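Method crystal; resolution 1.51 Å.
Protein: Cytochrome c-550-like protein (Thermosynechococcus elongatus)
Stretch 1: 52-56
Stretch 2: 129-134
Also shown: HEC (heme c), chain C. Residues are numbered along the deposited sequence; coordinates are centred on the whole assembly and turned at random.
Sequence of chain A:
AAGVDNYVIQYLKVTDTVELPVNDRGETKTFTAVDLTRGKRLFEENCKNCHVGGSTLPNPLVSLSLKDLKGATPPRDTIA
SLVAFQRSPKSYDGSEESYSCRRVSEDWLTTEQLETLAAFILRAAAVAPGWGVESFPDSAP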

# COMPACT_ATOMS: atom_id res chain seq x y z
N VAL A 52 -1.96 -1.03 7.06
CA VAL A 52 -1.20 -0.08 7.90
C VAL A 52 -1.42 -0.29 9.40
O VAL A 52 -2.54 -0.42 9.88
CB VAL A 52 -1.47 1.40 7.50
CG1 VAL A 52 -2.89 1.86 7.87
CG2 VAL A 52 -0.44 2.33 8.18
N GLY A 53 -0.29 -0.39 10.12
CA GLY A 53 -0.28 -0.67 11.55
C GLY A 53 -0.95 -1.93 12.03
O GLY A 53 -1.33 -2.02 13.21
N GLY A 54 -1.10 -2.91 11.14
CA GLY A 54 -1.75 -4.15 11.51
C GLY A 54 -3.27 -4.15 11.44
O GLY A 54 -3.91 -5.16 11.73
N SER A 55 -3.84 -3.02 11.04
CA SER A 55 -5.27 -2.97 10.79
C SER A 55 -5.62 -3.74 9.52
O SER A 55 -4.75 -4.26 8.82
CB SER A 55 -5.72 -1.51 10.64
OG SER A 55 -5.30 -1.00 9.39
N THR A 56 -6.92 -3.81 9.24
CA THR A 56 -7.40 -4.20 7.92
C THR A 56 -8.46 -3.18 7.51
O THR A 56 -9.59 -3.29 7.94
CB THR A 56 -7.97 -5.63 7.93
OG1 THR A 56 -6.91 -6.55 8.23
CG2 THR A 56 -8.52 -6.02 6.55
N PRO A 129 4.02 -2.65 19.71
CA PRO A 129 3.01 -1.80 20.37
C PRO A 129 1.93 -1.30 19.41
O PRO A 129 2.26 -0.74 18.36
CB PRO A 129 3.84 -0.63 20.89
CG PRO A 129 5.17 -1.27 21.21
CD PRO A 129 5.39 -2.25 20.07
N GLY A 130 0.67 -1.54 19.76
CA GLY A 130 -0.46 -1.02 19.01
C GLY A 130 -0.87 -1.81 17.78
O GLY A 130 -1.94 -1.58 17.21
N TRP A 131 -0.02 -2.73 17.36
CA TRP A 131 -0.29 -3.49 16.16
C TRP A 131 -1.65 -4.14 16.20
O TRP A 131 -1.98 -4.90 17.13
CB TRP A 131 0.78 -4.56 15.96
CG TRP A 131 0.60 -5.41 14.74
CD1 TRP A 131 -0.14 -6.54 14.65
CD2 TRP A 131 1.21 -5.22 13.46
NE1 TRP A 131 -0.04 -7.07 13.39
CE2 TRP A 131 0.79 -6.28 12.64
CE3 TRP A 131 2.07 -4.26 12.92
CZ2 TRP A 131 1.21 -6.42 11.31
CZ3 TRP A 131 2.47 -4.39 11.59
CH2 TRP A 131 2.04 -5.46 10.80
N GLY A 132 -2.47 -3.82 15.20
CA GLY A 132 -3.78 -4.43 15.05
C GLY A 132 -4.87 -3.94 15.99
O GLY A 132 -6.02 -4.36 15.87
N VAL A 133 -4.52 -3.05 16.91
CA VAL A 133 -5.55 -2.50 17.80
C VAL A 133 -6.06 -1.17 17.26
O VAL A 133 -5.58 -0.10 17.64
CB VAL A 133 -5.09 -2.36 19.25
CG1 VAL A 133 -6.26 -1.93 20.12
CG2 VAL A 133 -4.50 -3.68 19.76
N GLU A 134 -7.05 -1.25 16.37
CA GLU A 134 -7.58 -0.09 15.67
C GLU A 134 -9.10 -0.19 15.59
O GLU A 134 -9.65 -0.78 14.67
CB GLU A 134 -7.01 -0.03 14.25
FE HEC C . -4.67 -8.68 3.36
CHA HEC C . -6.89 -10.43 5.34
CHB HEC C . -2.03 -10.40 4.77
CHC HEC C . -2.42 -7.14 1.14
CHD HEC C . -7.13 -6.64 2.31
NA HEC C . -4.47 -10.07 4.79
C1A HEC C . -5.53 -10.69 5.44
C2A HEC C . -4.99 -11.66 6.37
C3A HEC C . -3.64 -11.63 6.21
C4A HEC C . -3.30 -10.70 5.22
CMA HEC C . -2.64 -12.50 6.93
CAA HEC C . -5.76 -12.55 7.35
CBA HEC C . -6.04 -11.79 8.67
CGA HEC C . -6.78 -12.60 9.71
O1A HEC C . -7.05 -13.82 9.54
O2A HEC C . -7.13 -12.03 10.80
NB HEC C . -2.61 -8.73 3.02
C1B HEC C . -1.76 -9.53 3.69
C2B HEC C . -0.46 -9.32 3.19
C3B HEC C . -0.52 -8.44 2.14
C4B HEC C . -1.94 -8.05 2.07
CMB HEC C . 0.78 -10.04 3.68
CAB HEC C . 0.59 -7.91 1.31
CBB HEC C . 1.15 -8.90 0.51
NC HEC C . -4.75 -7.16 1.98
C1C HEC C . -3.73 -6.71 1.18
C2C HEC C . -4.21 -5.59 0.49
C3C HEC C . -5.54 -5.44 0.80
C4C HEC C . -5.90 -6.44 1.75
CMC HEC C . -3.40 -4.74 -0.47
CAC HEC C . -6.41 -4.33 0.30
CBC HEC C . -6.67 -4.19 -1.02
ND HEC C . -6.60 -8.57 3.77
C1D HEC C . -7.43 -7.70 3.18
C2D HEC C . -8.80 -7.96 3.61
C3D HEC C . -8.75 -9.01 4.46
C4D HEC C . -7.35 -9.37 4.57
CMD HEC C . -10.04 -7.19 3.18
CAD HEC C . -9.92 -9.66 5.14
CBD HEC C . -10.24 -10.94 4.33
CGD HEC C . -11.45 -11.83 4.52
O1D HEC C . -11.90 -12.15 5.65
O2D HEC C . -11.99 -12.31 3.49

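Two glycine-rich loops, far apart in sequence, are joined by one straight backbone hydrogen bond and by a glycine laid on the face of an indole ring, burying 219 Å² in all. The hydrogen bond runs from Gly 132 N to Gly 53 O, 2.9 Å long with an angle of 170° at the hydrogen, so the amide points almost directly at the carbonyl oxygen. The same oxygen receives a CA-H...O contact from Trp 131, with Trp 131 CA 3.5 Å from Gly 53 O. A second contact of this kind lies one residue along each stretch, where Gly 132 CA is 3.4 Å from Gly 54 O; here the CA atoms of the two stretches come nearest each other, those of Gly 54 and Gly 132 lying 4.1 Å apart.

Trp 131 supplies the largest side chain in the contact. Its CA-to-CB bond points sideways, but chi1 of 180° (t) and chi2 of -87° bring the ring nearer to the first stretch, so that Gly 53 C and Gly 54 CA lie over one face. Gly 54 CA sits 3.6 Å from the centroid of the Trp 131 six-membered ring and 16° off the ring normal, a CH-pi contact over the face. Trp 131 NE1 is hydrogen-bonded elsewhere in the structure, which satisfies the polar edge of this buried indole.

Gly 54 suits its place twice over. A CB on Gly 54 would point toward the second stretch and clash, 2.6 Å from Gly 132 N and 2.7 Å from Trp 131 CD2; at phi/psi of 84/0 it would also be jammed against the carbonyl oxygen of Gly 53. Gly 53, Gly 130 and Gly 132 also have positive phi, which favours glycine.

Each loop braces itself. In the first, the carbonyl of Val 52 accepts two hydrogen bonds from Ser 55, with Ser 55 N 3.1 Å and Ser 55 OG 2.9 Å from Val 52 O; the p rotamer of Ser 55 folds its hydroxyl back onto its own loop. In the second, a type II beta turn from Gly 130 to Val 133 is closed by Val 133 N to Gly 130 O at 3.0 Å, placing Trp 131 and Gly 132 at its two central positions. Glu 134, modelled only to CB, adds a looser contact, its CB 4.1 Å from Ser 55 CB. Thr 56 takes no part in the contact and instead meets the heme, Thr 56 CG2 lying 3.5 Å from HEC C2D.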